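Local atomic coordinates of sulfur carrier protein ThiS (Escherichia coli, PDB entry 1ZUD), a protein that carries sulfur on its C-terminus and donates it to the synthesis of the thiazole phosphate moiety of thiamine phosphate. Residues Gln29-Leu34 and Arg43-Ala47. Residues are numbered along the deposited sequence.
Sequences QAGAAL and REQWA
Residues 29-34 pass through a type II beta turn, Gln-29 to Ala-32, closed by the hydrogen bond Ala-32 N to Gln-29 O at 3.1 Å, with Gly-31 at phi/psi 74/8, and then extend into strand 32-36. Against this turn and strand lies the loop 43-47, its backbone nearest at Arg-43, whose CA is 6.8 Å from the CA of Ala-33. The CA-to-CB bond of Arg-43 points sideways, but chi1 -148°, chi2 141° and chi3 101° bring its guanidinium to the turn: Arg-43 NH1 donates to Ala-32 O at 3.1 Å, while Gln-29 O lies over one face, 3.3 Å from CZ. Arg-43 NH2 forms a salt bridge with Asp-176 of the ThiF chain, which also accepts from Gly-31 N, so turn and loop of this ubiquitin-like fold both meet the adenylyltransferase. The backbone then curls, Trp-46 N hydrogen-bonding Arg-43 O at 3.1 Å. Trp-46 (chi1 m, chi2 -9°) points its CA-to-CB bond toward 29-34, beside helix 18-24; its CZ2 meets Leu-34 CB at 3.5 Å, CH2 lies 4.3 Å from Ala-32 CB, Gln-29 OE1 approaches the ring edge 3.6 Å from CE3, and NE1 hydrogen-bonds Val-41 O.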
loop_
_atom_site.group_PDB
_atom_site.type_symbol
_atom_site.label_atom_id
_atom_site.label_comp_id
_atom_site.label_asym_id
_atom_site.label_seq_id
_atom_site.Cartn_x
_atom_site.Cartn_y
_atom_site.Cartn_z
ATOM N N GLN D 29 11.382 -24.252 13.600
ATOM C CA GLN D 29 10.292 -23.577 14.304
ATOM C C GLN D 29 10.601 -22.147 14.792
ATOM O O GLN D 29 9.712 -21.301 14.879
ATOM C CB GLN D 29 9.829 -24.486 15.454
ATOM C CG GLN D 29 9.284 -25.814 14.896
ATOM C CD GLN D 29 8.764 -26.750 15.988
ATOM O OE1 GLN D 29 8.327 -26.303 17.064
ATOM N NE2 GLN D 29 8.809 -28.055 15.712
ATOM N N ALA D 30 11.871 -21.904 15.093
ATOM C CA ALA D 30 12.350 -20.616 15.550
ATOM C C ALA D 30 12.088 -19.573 14.436
ATOM O O ALA D 30 12.363 -19.815 13.270
ATOM C CB ALA D 30 13.847 -20.710 15.863
ATOM N N GLY D 31 11.523 -18.435 14.804
ATOM C CA GLY D 31 11.249 -17.412 13.809
ATOM C C GLY D 31 10.068 -17.719 12.897
ATOM O O GLY D 31 9.838 -16.973 11.950
ATOM N N ALA D 32 9.299 -18.783 13.173
ATOM C CA ALA D 32 8.159 -19.122 12.314
ATOM C C ALA D 32 6.815 -18.985 12.996
ATOM O O ALA D 32 6.719 -19.045 14.216
ATOM C CB ALA D 32 8.321 -20.598 11.761
ATOM N N ALA D 33 5.764 -18.737 12.225
ATOM C CA ALA D 33 4.443 -18.686 12.840
ATOM C C ALA D 33 3.636 -19.561 11.903
ATOM O O ALA D 33 4.022 -19.781 10.758
ATOM C CB ALA D 33 3.869 -17.240 12.901
ATOM N N LEU D 34 2.522 -20.062 12.394
ATOM C CA LEU D 34 1.705 -20.974 11.616
ATOM C C LEU D 34 0.202 -20.608 11.708
ATOM O O LEU D 34 -0.301 -20.200 12.772
ATOM C CB LEU D 34 1.975 -22.419 12.135
ATOM C CG LEU D 34 1.213 -23.502 11.364
ATOM C CD1 LEU D 34 2.215 -24.474 10.773
ATOM C CD2 LEU D 34 0.184 -24.178 12.248
ATOM N N ARG D 43 2.603 -20.883 18.768
ATOM C CA ARG D 43 3.640 -21.894 18.795
ATOM C C ARG D 43 3.591 -22.740 20.053
ATOM O O ARG D 43 3.944 -23.911 20.024
ATOM C CB ARG D 43 5.008 -21.232 18.716
ATOM C CG ARG D 43 6.032 -22.049 18.018
ATOM C CD ARG D 43 6.869 -21.087 17.185
ATOM N NE ARG D 43 8.104 -20.821 17.872
ATOM C CZ ARG D 43 8.883 -19.761 17.658
ATOM N NH1 ARG D 43 8.581 -18.789 16.734
ATOM N NH2 ARG D 43 9.978 -19.687 18.401
ATOM N N GLU D 44 3.154 -22.140 21.156
ATOM C CA GLU D 44 3.116 -22.878 22.400
ATOM C C GLU D 44 2.129 -24.038 22.296
ATOM O O GLU D 44 2.123 -24.898 23.148
ATOM C CB GLU D 44 2.762 -21.942 23.575
ATOM C CG GLU D 44 1.323 -21.437 23.605
ATOM C CD GLU D 44 1.038 -20.514 24.805
ATOM O OE1 GLU D 44 -0.150 -20.194 25.051
ATOM O OE2 GLU D 44 2.003 -20.096 25.498
ATOM N N GLN D 45 1.295 -24.076 21.256
ATOM C CA GLN D 45 0.325 -25.175 21.117
ATOM C C GLN D 45 0.721 -26.236 20.078
ATOM O O GLN D 45 0.034 -27.268 19.916
ATOM C CB GLN D 45 -1.048 -24.613 20.714
ATOM C CG GLN D 45 -1.790 -23.838 21.805
ATOM C CD GLN D 45 -2.960 -23.007 21.276
ATOM O OE1 GLN D 45 -3.642 -23.382 20.316
ATOM N NE2 GLN D 45 -3.203 -21.872 21.920
ATOM N N TRP D 46 1.845 -26.037 19.389
ATOM C CA TRP D 46 2.173 -26.970 18.314
ATOM C C TRP D 46 2.437 -28.406 18.720
ATOM O O TRP D 46 2.196 -29.299 17.929
ATOM C CB TRP D 46 3.355 -26.489 17.448
ATOM C CG TRP D 46 3.146 -25.122 16.741
ATOM C CD1 TRP D 46 1.994 -24.393 16.653
ATOM C CD2 TRP D 46 4.140 -24.373 16.031
ATOM N NE1 TRP D 46 2.206 -23.224 15.935
ATOM C CE2 TRP D 46 3.515 -23.189 15.540
ATOM C CE3 TRP D 46 5.486 -24.578 15.764
ATOM C CZ2 TRP D 46 4.209 -22.213 14.798
ATOM C CZ3 TRP D 46 6.189 -23.577 15.006
ATOM C CH2 TRP D 46 5.532 -22.428 14.550
ATOM N N ALA D 47 2.931 -28.632 19.928
ATOM C CA ALA D 47 3.222 -30.002 20.378
ATOM C C ALA D 47 1.977 -30.854 20.598
ATOM O O ALA D 47 2.070 -32.074 20.640
ATOM C CB ALA D 47 4.063 -29.969 21.667
#